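Local coordinates for protein pyocin S8 (Pseudomonas aeruginosa, PDB 6W0V) that belongs to the colicin/pyocin nuclease family of bacteriocin toxins, is represented here by its DNase domain, and probably kills bacteria by cutting their DNA, at residues K40-W45 with R49-V54; P30-D35 with P60-Y65; N16-A21 with D92-H97; I96-Q101 with G106-I111. The protein carries 1 engineered substitution. All coordinates share one frame; numbering follows the deposited sequence.

Contact 1 of 4, residues K40-W45 with R49-V54; sequences KEFKSW and REQFWV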
# COMPACT_ATOMS: atom_id res chain seq x y z
N LYS A 40 2.19 -19.79 12.79
CA LYS A 40 2.47 -18.74 13.78
C LYS A 40 1.15 -18.26 14.37
O LYS A 40 0.10 -18.36 13.69
CB LYS A 40 3.24 -17.59 13.14
CG LYS A 40 4.59 -18.00 12.60
CD LYS A 40 5.36 -16.83 12.09
CE LYS A 40 6.78 -17.20 11.70
NZ LYS A 40 7.43 -16.09 10.98
N GLU A 41 1.23 -17.75 15.58
CA GLU A 41 0.09 -17.11 16.26
C GLU A 41 0.00 -15.69 15.72
O GLU A 41 1.04 -15.04 15.52
CB GLU A 41 0.25 -17.08 17.78
CG GLU A 41 -0.93 -16.44 18.47
CD GLU A 41 -0.71 -16.06 19.92
OE1 GLU A 41 -1.56 -16.42 20.75
OE2 GLU A 41 0.31 -15.40 20.22
N PHE A 42 -1.22 -15.25 15.47
CA PHE A 42 -1.56 -13.85 15.17
C PHE A 42 -2.52 -13.37 16.23
O PHE A 42 -3.39 -14.12 16.63
CB PHE A 42 -2.11 -13.76 13.76
CG PHE A 42 -1.03 -14.20 12.82
CD1 PHE A 42 -0.04 -13.31 12.45
CD2 PHE A 42 -0.92 -15.52 12.46
CE1 PHE A 42 0.99 -13.73 11.63
CE2 PHE A 42 0.11 -15.94 11.64
CZ PHE A 42 1.06 -15.04 11.23
N LYS A 43 -2.30 -12.16 16.72
CA LYS A 43 -3.08 -11.64 17.86
C LYS A 43 -4.37 -11.04 17.32
O LYS A 43 -5.27 -10.79 18.10
CB LYS A 43 -2.26 -10.62 18.63
CG LYS A 43 -0.99 -11.18 19.24
CD LYS A 43 -1.21 -12.47 19.99
CE LYS A 43 -2.28 -12.34 21.05
NZ LYS A 43 -1.91 -11.36 22.10
N SER A 44 -4.39 -10.74 16.03
CA SER A 44 -5.48 -9.99 15.39
C SER A 44 -5.27 -10.06 13.89
O SER A 44 -4.17 -10.45 13.44
CB SER A 44 -5.50 -8.57 15.83
OG SER A 44 -4.35 -7.91 15.33
N TRP A 45 -6.28 -9.63 13.17
CA TRP A 45 -6.15 -9.50 11.71
C TRP A 45 -5.02 -8.51 11.41
O TRP A 45 -4.18 -8.80 10.56
CB TRP A 45 -7.46 -9.05 11.08
CG TRP A 45 -7.22 -8.92 9.62
CD1 TRP A 45 -7.19 -7.79 8.86
CD2 TRP A 45 -6.84 -10.00 8.76
NE1 TRP A 45 -6.87 -8.11 7.57
CE2 TRP A 45 -6.66 -9.46 7.48
CE3 TRP A 45 -6.70 -11.38 8.94
CZ2 TRP A 45 -6.31 -10.24 6.38
CZ3 TRP A 45 -6.35 -12.16 7.86
CH2 TRP A 45 -6.16 -11.59 6.60
N ARG A 49 -1.99 -9.16 9.07
CA ARG A 49 -1.82 -8.29 7.89
C ARG A 49 -0.41 -7.69 7.96
O ARG A 49 0.26 -7.62 6.92
CB ARG A 49 -2.89 -7.21 7.86
CG ARG A 49 -2.70 -6.24 6.71
CD ARG A 49 -1.96 -5.02 7.18
NE ARG A 49 -2.83 -4.25 8.03
CZ ARG A 49 -2.41 -3.25 8.79
NH1 ARG A 49 -3.26 -2.58 9.54
NH2 ARG A 49 -1.13 -2.93 8.78
N GLU A 50 -0.01 -7.23 9.13
CA GLU A 50 1.32 -6.61 9.27
C GLU A 50 2.39 -7.65 8.95
O GLU A 50 3.29 -7.38 8.18
CB GLU A 50 1.53 -6.09 10.67
CG GLU A 50 0.75 -4.84 10.92
CD GLU A 50 1.02 -4.24 12.28
OE1 GLU A 50 1.85 -4.81 13.02
OE2 GLU A 50 0.41 -3.22 12.58
N GLN A 51 2.31 -8.82 9.54
CA GLN A 51 3.38 -9.81 9.35
C GLN A 51 3.37 -10.23 7.88
O GLN A 51 4.42 -10.52 7.34
CB GLN A 51 3.17 -10.98 10.29
CG GLN A 51 3.35 -10.55 11.73
CD GLN A 51 3.49 -11.75 12.63
OE1 GLN A 51 4.11 -12.74 12.25
NE2 GLN A 51 2.88 -11.67 13.80
N PHE A 52 2.19 -10.26 7.29
CA PHE A 52 2.00 -10.59 5.87
C PHE A 52 2.83 -9.62 5.04
O PHE A 52 3.71 -10.01 4.26
CB PHE A 52 0.51 -10.53 5.57
CG PHE A 52 0.16 -10.78 4.14
CD1 PHE A 52 0.33 -9.80 3.18
CD2 PHE A 52 -0.36 -12.01 3.77
CE1 PHE A 52 -0.03 -10.05 1.87
CE2 PHE A 52 -0.72 -12.26 2.46
CZ PHE A 52 -0.55 -11.28 1.52
N TRP A 53 2.56 -8.34 5.23
CA TRP A 53 3.23 -7.33 4.38
C TRP A 53 4.70 -7.24 4.75
O TRP A 53 5.49 -7.00 3.85
CB TRP A 53 2.52 -6.00 4.49
CG TRP A 53 1.21 -6.07 3.78
CD1 TRP A 53 -0.02 -5.92 4.33
CD2 TRP A 53 1.00 -6.39 2.40
NE1 TRP A 53 -0.98 -6.08 3.38
CE2 TRP A 53 -0.38 -6.37 2.18
CE3 TRP A 53 1.84 -6.65 1.32
CZ2 TRP A 53 -0.95 -6.59 0.93
CZ3 TRP A 53 1.29 -6.88 0.08
CH2 TRP A 53 -0.09 -6.85 -0.11
N VAL A 54 5.04 -7.43 6.02
CA VAL A 54 6.46 -7.47 6.42
C VAL A 54 7.13 -8.61 5.67
O VAL A 54 8.23 -8.43 5.17
CB VAL A 54 6.62 -7.62 7.94
CG1 VAL A 54 8.02 -8.04 8.33
CG2 VAL A 54 6.22 -6.34 8.64
O HOH W 1 5.72 -13.52 10.29
O HOH W 2 1.72 -12.68 16.55
O HOH W 3 3.47 -14.48 14.32
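Two first torsions of the same kind bring Gln51 and Phe42 together: each CG lies opposite its own carbonyl carbon, at chi1 -66° in Gln51 and -62° in Phe42. Beyond CG the glutamine runs extended, which brings the amide obliquely to the CE1 corner of the ring. OE1 sits 3.3 Å from Phe42 CE1, while CB of the glutamine meets the ring edge in plane; amide and ring planes are inclined by 46°.

The amide is also tied into solvent. Gln51 OE1 accepts from a water at 2.7 Å, and that water in turn accepts from Lys40 NZ. A second water lies 2.8 Å from both Glu41 O and Gln51 OE1. NE2 is directed chiefly to Asp47, and the ammonium of Lys40 also reaches the Gln36 carbonyl.

Strand 41-42 leads through a short turn into helix 45-57 of the DNase domain, with Ser44 at the N-cap, its OG capping Asp47 N. One helical turn along, Arg49 N gives a nearly straight 2.7 Å bond to Trp45 O. Trp45 meets Arg49 at about a right angle, the CB of the arginine standing over one face of the indole near its rim, 4.1 Å from Trp45 NE1. The arginine chain then bends away, and NH2 bonds to Gly77 O.

Contact 2 of 4, residues P30-D35 with P60-Y65; sequences PSQIAD and PELVKY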
# COMPACT_ATOMS: atom_id res chain seq x y z
N PRO A 30 1.54 -15.89 -1.94
CA PRO A 30 2.71 -16.64 -2.39
C PRO A 30 3.09 -17.66 -1.31
O PRO A 30 3.07 -17.33 -0.13
CB PRO A 30 3.79 -15.58 -2.56
CG PRO A 30 3.01 -14.30 -2.75
CD PRO A 30 1.79 -14.44 -1.87
N SER A 31 3.42 -18.86 -1.75
CA SER A 31 3.81 -19.96 -0.84
C SER A 31 4.93 -19.51 0.09
O SER A 31 4.88 -19.87 1.27
CB SER A 31 4.16 -21.19 -1.62
OG SER A 31 5.18 -20.92 -2.56
N GLN A 32 5.89 -18.72 -0.39
CA GLN A 32 7.05 -18.30 0.45
C GLN A 32 6.55 -17.33 1.53
O GLN A 32 7.21 -17.23 2.58
CB GLN A 32 8.16 -17.67 -0.38
CG GLN A 32 7.80 -16.34 -1.00
CD GLN A 32 7.24 -16.47 -2.40
OE1 GLN A 32 6.45 -17.37 -2.69
NE2 GLN A 32 7.64 -15.56 -3.27
N ILE A 33 5.45 -16.63 1.28
CA ILE A 33 4.81 -15.74 2.29
C ILE A 33 4.03 -16.62 3.26
O ILE A 33 4.19 -16.44 4.46
CB ILE A 33 3.95 -14.67 1.60
CG1 ILE A 33 4.80 -13.78 0.70
CG2 ILE A 33 3.18 -13.85 2.62
CD1 ILE A 33 6.00 -13.19 1.41
N ALA A 34 3.25 -17.56 2.74
CA ALA A 34 2.58 -18.57 3.58
C ALA A 34 3.63 -19.16 4.52
O ALA A 34 3.37 -19.28 5.72
CB ALA A 34 1.92 -19.63 2.74
N ASP A 35 4.83 -19.44 4.00
CA ASP A 35 5.93 -20.05 4.79
C ASP A 35 6.25 -19.20 6.02
O ASP A 35 6.67 -19.77 7.02
CB ASP A 35 7.18 -20.24 3.95
CG ASP A 35 7.03 -21.32 2.89
OD1 ASP A 35 6.12 -22.16 3.03
OD2 ASP A 35 7.83 -21.32 1.95
N PRO A 60 12.77 -10.57 -1.43
CA PRO A 60 13.33 -9.78 -2.52
C PRO A 60 12.53 -9.86 -3.82
O PRO A 60 12.34 -8.84 -4.47
CB PRO A 60 14.72 -10.40 -2.70
CG PRO A 60 15.08 -10.89 -1.31
CD PRO A 60 13.77 -11.38 -0.73
N GLU A 61 12.10 -11.07 -4.19
CA GLU A 61 11.45 -11.35 -5.50
C GLU A 61 10.01 -10.83 -5.51
O GLU A 61 9.46 -10.67 -6.61
CB GLU A 61 11.52 -12.85 -5.80
CG GLU A 61 12.93 -13.29 -6.17
CD GLU A 61 13.60 -12.38 -7.19
OE1 GLU A 61 14.76 -12.00 -6.98
OE2 GLU A 61 12.93 -12.04 -8.19
N LEU A 62 9.41 -10.57 -4.36
CA LEU A 62 8.07 -9.93 -4.33
C LEU A 62 8.24 -8.43 -4.15
O LEU A 62 7.53 -7.68 -4.83
CB LEU A 62 7.25 -10.51 -3.18
CG LEU A 62 6.90 -11.98 -3.34
CD1 LEU A 62 6.24 -12.49 -2.07
CD2 LEU A 62 6.01 -12.21 -4.54
N VAL A 63 9.12 -8.01 -3.25
CA VAL A 63 9.18 -6.57 -2.85
C VAL A 63 9.71 -5.77 -4.04
O VAL A 63 9.37 -4.58 -4.13
CB VAL A 63 10.01 -6.33 -1.58
CG1 VAL A 63 11.51 -6.42 -1.82
CG2 VAL A 63 9.65 -4.99 -0.96
N LYS A 64 10.46 -6.40 -4.94
CA LYS A 64 11.05 -5.69 -6.10
C LYS A 64 9.93 -5.09 -6.96
O LYS A 64 10.22 -4.16 -7.71
CB LYS A 64 11.95 -6.61 -6.92
CG LYS A 64 11.24 -7.66 -7.75
CD LYS A 64 12.20 -8.54 -8.51
CE LYS A 64 11.51 -9.59 -9.35
NZ LYS A 64 12.49 -10.49 -9.99
N TYR A 65 8.69 -5.58 -6.84
CA TYR A 65 7.54 -5.09 -7.64
C TYR A 65 6.86 -3.92 -6.95
O TYR A 65 5.81 -3.47 -7.42
CB TYR A 65 6.56 -6.23 -7.90
CG TYR A 65 7.11 -7.23 -8.88
CD1 TYR A 65 7.12 -6.96 -10.23
CD2 TYR A 65 7.68 -8.41 -8.44
CE1 TYR A 65 7.64 -7.86 -11.14
CE2 TYR A 65 8.21 -9.32 -9.34
CZ TYR A 65 8.19 -9.04 -10.69
OH TYR A 65 8.71 -9.94 -11.57
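Leu62 carries most of this contact, its CD1 methyl meeting Pro30, Gln32 and Ile33 at the start of helix 31-37. CG of the leucine lies beside the backbone N (chi1 -65°) and CD1 extends away from CA (chi2 173°), so that this methyl ends among the three side chains. Ile33 comes to it tip to tip: CG1 of the isoleucine is 3.4 Å from Leu62 CD1, tighter than ordinary van der Waals contact, and Ile33 CD1 follows at 3.6 Å from the same methyl. Pro30 approaches from another side and offers its ring carbons, with CG 3.8 Å from Leu62 CD1 and slightly farther from CD2.

Gln32 provides the polar margin. Its CG takes the hindered place between backbone N and carbonyl carbon (chi1 68°), and the chain folds at the next bond, which lays the amide against the leucine from the opposite direction. Gln32 NE2 lies 3.6 Å from Leu62 CD1 and 3.7 Å from Leu62 CG, so the amide nitrogen is packed against carbon on this side; a weak hydrogen bond to Asp59 gives it a polar partner. The same Asp59 makes further weak bonds to the backbone N of Glu61 and Leu62 at the start of helix 60-63.

Pro30 occupies the N-cap position of helix 31-37, and its carbonyl accepts from Ala34 N. The contact thus joins the beginning of that helix to the short helix 60-63, while Val56 of helix 45-57 touches both Ile33 and Leu62, and Trp17 packs against Pro30 and Leu62.

Contact 3 of 4, residues N16-A21 with D92-H97; sequences NWLAGA and DKYAIH. Engineered in segment 92-97: Ala95 (natural residue Glu).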
# COMPACT_ATOMS: atom_id res chain seq x y z
N ASN A 16 5.27 -10.84 -11.38
CA ASN A 16 4.61 -9.67 -10.75
C ASN A 16 3.38 -10.17 -10.01
O ASN A 16 2.29 -10.27 -10.60
CB ASN A 16 4.27 -8.58 -11.75
CG ASN A 16 3.94 -7.27 -11.05
OD1 ASN A 16 3.45 -7.27 -9.92
ND2 ASN A 16 4.21 -6.16 -11.71
N TRP A 17 3.58 -10.48 -8.75
CA TRP A 17 2.58 -11.18 -7.92
C TRP A 17 1.25 -10.43 -7.98
O TRP A 17 0.22 -11.07 -8.26
CB TRP A 17 3.12 -11.30 -6.51
CG TRP A 17 2.09 -11.69 -5.52
CD1 TRP A 17 1.14 -12.67 -5.64
CD2 TRP A 17 1.92 -11.12 -4.22
NE1 TRP A 17 0.38 -12.72 -4.51
CE2 TRP A 17 0.84 -11.79 -3.62
CE3 TRP A 17 2.58 -10.10 -3.53
CZ2 TRP A 17 0.41 -11.48 -2.34
CZ3 TRP A 17 2.14 -9.79 -2.26
CH2 TRP A 17 1.08 -10.48 -1.67
N LEU A 18 1.26 -9.13 -7.74
CA LEU A 18 -0.00 -8.36 -7.56
C LEU A 18 -0.54 -7.86 -8.90
O LEU A 18 -1.63 -7.26 -8.88
CB LEU A 18 0.24 -7.20 -6.60
CG LEU A 18 0.55 -7.61 -5.16
CD1 LEU A 18 0.49 -6.40 -4.26
CD2 LEU A 18 -0.41 -8.69 -4.69
N ALA A 19 0.13 -8.14 -10.01
CA ALA A 19 -0.41 -7.82 -11.36
C ALA A 19 -1.85 -8.33 -11.45
O ALA A 19 -2.71 -7.59 -11.96
CB ALA A 19 0.46 -8.40 -12.44
N GLY A 20 -2.11 -9.54 -10.93
CA GLY A 20 -3.43 -10.20 -11.00
C GLY A 20 -4.39 -9.72 -9.91
O GLY A 20 -5.57 -10.12 -9.98
N ALA A 21 -3.92 -8.91 -8.96
CA ALA A 21 -4.74 -8.42 -7.82
C ALA A 21 -5.89 -7.56 -8.35
O ALA A 21 -6.90 -7.45 -7.65
CB ALA A 21 -3.89 -7.66 -6.83
N ASP A 92 -7.70 2.20 -0.70
CA ASP A 92 -6.58 2.51 -1.62
C ASP A 92 -5.41 1.54 -1.41
O ASP A 92 -4.40 1.69 -2.09
CB ASP A 92 -6.11 3.94 -1.40
CG ASP A 92 -5.87 4.28 0.06
OD1 ASP A 92 -5.75 3.34 0.87
OD2 ASP A 92 -5.83 5.48 0.38
N LYS A 93 -5.57 0.57 -0.53
CA LYS A 93 -4.51 -0.41 -0.20
C LYS A 93 -4.86 -1.73 -0.85
O LYS A 93 -6.06 -2.04 -0.98
CB LYS A 93 -4.44 -0.71 1.29
CG LYS A 93 -4.46 0.48 2.21
CD LYS A 93 -3.33 1.41 1.91
CE LYS A 93 -3.17 2.44 3.00
NZ LYS A 93 -4.42 3.21 3.20
N TYR A 94 -3.85 -2.51 -1.17
CA TYR A 94 -4.06 -3.93 -1.49
C TYR A 94 -4.80 -4.56 -0.33
O TYR A 94 -4.41 -4.38 0.82
CB TYR A 94 -2.73 -4.62 -1.78
CG TYR A 94 -2.27 -4.30 -3.16
CD1 TYR A 94 -2.89 -4.87 -4.25
CD2 TYR A 94 -1.28 -3.35 -3.37
CE1 TYR A 94 -2.49 -4.56 -5.54
CE2 TYR A 94 -0.87 -3.04 -4.65
CZ TYR A 94 -1.48 -3.65 -5.73
OH TYR A 94 -1.09 -3.35 -7.00
N ALA A 95 -5.91 -5.20 -0.66
CA ALA A 95 -6.80 -5.83 0.32
C ALA A 95 -6.42 -7.30 0.38
O ALA A 95 -6.13 -7.90 -0.65
CB ALA A 95 -8.23 -5.64 -0.08
N ILE A 96 -6.34 -7.83 1.59
CA ILE A 96 -6.28 -9.30 1.77
C ILE A 96 -7.71 -9.75 1.96
O ILE A 96 -8.30 -9.38 2.97
CB ILE A 96 -5.38 -9.66 2.95
CG1 ILE A 96 -3.97 -9.09 2.77
CG2 ILE A 96 -5.37 -11.16 3.14
CD1 ILE A 96 -3.14 -9.14 4.02
N HIS A 97 -8.25 -10.43 0.96
CA HIS A 97 -9.67 -10.82 0.89
C HIS A 97 -9.81 -12.24 1.41
O HIS A 97 -9.00 -13.09 1.04
CB HIS A 97 -10.19 -10.71 -0.54
CG HIS A 97 -11.57 -11.22 -0.68
ND1 HIS A 97 -12.64 -10.62 -0.03
CD2 HIS A 97 -12.07 -12.27 -1.36
CE1 HIS A 97 -13.74 -11.27 -0.33
NE2 HIS A 97 -13.42 -12.29 -1.14
O HOH W 4 -2.43 -4.83 -8.72
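A single water joins Leu18 to Tyr94: it donates to Leu18 O at 2.6 Å and lies equally close, 2.6 Å, to Tyr94 OH, at the edge of the phenol and in its plane. This bridge holds the hydroxyl end of the ring against the backbone of the 16-21 loop, and carbon contacts secure the rest. With its CG opposite the carbonyl carbon (chi1 -67°), Leu18 sends CD1 onto the centre of the tyrosine face. That methyl is 3.4 Å from the Tyr94 ring centroid and only 2° off the normal, a well-centred CH-pi contact. Its other methyl, CD2, lies over the indole of Trp17, so the leucine is wedged between two aromatic rings. Ala21 approaches differently, at the ring edge near its plane, with CB 3.6 Å from Tyr94 CE1.

The tyrosine immediately precedes strand 95-98, which pairs antiparallel with strand 114-117; helix 119-122 follows, as in the beta-beta-alpha element of His-Me finger nucleases. Next in sequence is Ala95, an engineered replacement of glutamate. A glutamate of the H-N-H motif is required for DNase activity, and this is probably its position.

Val116 of the central strand also touches both Leu18 and Tyr94. Tyr94 packs against Tyr52 of the immunity protein as well, and Lys93 NZ, bonded to Asp92 OD1 at 2.7 Å, forms a further salt bridge with Asp31 of that chain.

Contact 4 of 4, residues I96-Q101 with G106-I111; sequences IHHVVQ and GAVYDI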
# COMPACT_ATOMS: atom_id res chain seq x y z
N ILE A 96 -6.34 -7.83 1.59
CA ILE A 96 -6.28 -9.30 1.77
C ILE A 96 -7.71 -9.75 1.96
O ILE A 96 -8.30 -9.38 2.97
CB ILE A 96 -5.38 -9.66 2.95
CG1 ILE A 96 -3.97 -9.09 2.77
CG2 ILE A 96 -5.37 -11.16 3.14
CD1 ILE A 96 -3.14 -9.14 4.02
N HIS A 97 -8.25 -10.43 0.96
CA HIS A 97 -9.67 -10.82 0.89
C HIS A 97 -9.81 -12.24 1.41
O HIS A 97 -9.00 -13.09 1.04
CB HIS A 97 -10.19 -10.71 -0.54
CG HIS A 97 -11.57 -11.22 -0.68
ND1 HIS A 97 -12.64 -10.62 -0.03
CD2 HIS A 97 -12.07 -12.27 -1.36
CE1 HIS A 97 -13.74 -11.27 -0.33
NE2 HIS A 97 -13.42 -12.29 -1.14
N HIS A 98 -10.80 -12.45 2.26
CA HIS A 98 -11.21 -13.80 2.71
C HIS A 98 -12.18 -14.36 1.67
O HIS A 98 -13.29 -13.82 1.56
CB HIS A 98 -11.82 -13.71 4.09
CG HIS A 98 -10.77 -13.44 5.10
ND1 HIS A 98 -10.45 -12.17 5.50
CD2 HIS A 98 -9.94 -14.28 5.74
CE1 HIS A 98 -9.49 -12.23 6.39
NE2 HIS A 98 -9.16 -13.52 6.57
N VAL A 99 -11.73 -15.35 0.91
CA VAL A 99 -12.49 -15.92 -0.24
C VAL A 99 -13.82 -16.45 0.30
O VAL A 99 -14.88 -16.07 -0.23
CB VAL A 99 -11.70 -17.02 -0.96
CG1 VAL A 99 -12.54 -17.70 -2.03
CG2 VAL A 99 -10.43 -16.45 -1.57
N VAL A 100 -13.74 -17.29 1.32
CA VAL A 100 -14.93 -17.65 2.15
C VAL A 100 -14.99 -16.60 3.24
O VAL A 100 -14.03 -16.48 4.02
CB VAL A 100 -14.84 -19.07 2.73
CG1 VAL A 100 -16.03 -19.36 3.64
CG2 VAL A 100 -14.74 -20.12 1.63
N GLN A 101 -16.08 -15.85 3.27
CA GLN A 101 -16.25 -14.73 4.23
C GLN A 101 -16.23 -15.30 5.65
O GLN A 101 -16.79 -16.39 5.88
CB GLN A 101 -17.52 -13.97 3.89
CG GLN A 101 -17.46 -13.33 2.51
CD GLN A 101 -18.76 -12.68 2.11
OE1 GLN A 101 -19.66 -12.51 2.92
NE2 GLN A 101 -18.86 -12.31 0.84
N GLY A 106 -15.68 -18.62 7.06
CA GLY A 106 -14.34 -18.46 6.48
C GLY A 106 -13.31 -18.40 7.59
O GLY A 106 -13.58 -17.76 8.62
N ALA A 107 -12.16 -19.06 7.39
CA ALA A 107 -11.04 -19.06 8.35
C ALA A 107 -10.29 -17.75 8.18
O ALA A 107 -9.86 -17.45 7.05
CB ALA A 107 -10.16 -20.26 8.12
N VAL A 108 -10.21 -16.96 9.25
CA VAL A 108 -9.57 -15.61 9.21
C VAL A 108 -8.11 -15.80 8.80
O VAL A 108 -7.61 -15.02 8.00
CB VAL A 108 -9.66 -14.90 10.57
CG1 VAL A 108 -8.92 -13.57 10.52
CG2 VAL A 108 -11.10 -14.70 11.02
N TYR A 109 -7.43 -16.78 9.37
CA TYR A 109 -5.96 -16.90 9.21
C TYR A 109 -5.62 -18.10 8.34
O TYR A 109 -4.45 -18.52 8.35
CB TYR A 109 -5.28 -17.01 10.57
CG TYR A 109 -5.60 -15.89 11.50
CD1 TYR A 109 -5.12 -14.61 11.27
CD2 TYR A 109 -6.39 -16.10 12.62
CE1 TYR A 109 -5.39 -13.58 12.14
CE2 TYR A 109 -6.67 -15.07 13.50
CZ TYR A 109 -6.17 -13.81 13.26
OH TYR A 109 -6.44 -12.80 14.12
N ASP A 110 -6.59 -18.63 7.61
CA ASP A 110 -6.24 -19.67 6.62
C ASP A 110 -5.76 -18.94 5.38
O ASP A 110 -6.56 -18.29 4.68
CB ASP A 110 -7.31 -20.69 6.31
CG ASP A 110 -6.68 -21.79 5.47
OD1 ASP A 110 -6.49 -21.53 4.29
OD2 ASP A 110 -6.28 -22.85 6.03
N ILE A 111 -4.47 -19.09 5.14
CA ILE A 111 -3.76 -18.42 4.03
C ILE A 111 -4.40 -18.83 2.71
O ILE A 111 -4.46 -18.01 1.81
CB ILE A 111 -2.27 -18.77 4.12
CG1 ILE A 111 -1.68 -18.22 5.42
CG2 ILE A 111 -1.52 -18.26 2.90
CD1 ILE A 111 -0.44 -18.91 5.85
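His98 NE2 donates to Val108 O at 2.6 Å, with 155° at the hydrogen. The acceptor lies within 3° of the imidazole plane, and the nitrogen approaches in the carbonyl plane on a lone pair, so the bond restrains both the rotation of the ring and the course of the facing backbone. Beside it, the ring carbon CD2 of His98 comes 3.4 Å from Ala107 O; that oxygen accepts a hydrogen bond from Asn113 ND2.

At the other end Gly106 N donates to Gln101 O at 2.8 Å, reaching it from 40° above the carbonyl plane. The neighbouring Val100 O receives a CA-H...O contact from Gly106 CA at 3.2 Å, and the valine methyl CG1 presses on the same carbon at 3.4 Å, a tight approach.

These bonds close the loop that follows strand 95-98 and returns toward strand 114-117. His97, His98, Asn113 and His122 probably belong to the H-N-H motif, and the asparagine side chain grips both sides of the loop: besides ND2 on Ala107 O, its OD1 accepts from Val100 N. Trp45 packs on both His98 and Val108. Tyr109 OH and Asp110 OD2 find partners beyond the loop, in Glu2 O and Thr7 OG1 respectively.

In the fold
Contacts 2 and 3 are buried and rely mainly on carbon packing, whereas contacts 1 and 4 lie at the surface and depend more on hydrogen bonds, through waters and one direct helix bond in contact 1 and directly to backbone carbonyls in contact 4. Contacts 3 and 4 both use strand 95-98 and share Ile96 and His97. Helix 45-57, part of contact 1, connects the set: Phe52 touches Ile33 of contact 2 as well as Trp17 and Ile96 of contact 3, and Trp45 packs on His98 of contact 4. Trp17 in turn links contacts 2 and 3. Along the chain contact 1 nests inside the loop closed by contact 2, which nests inside that of contact 3.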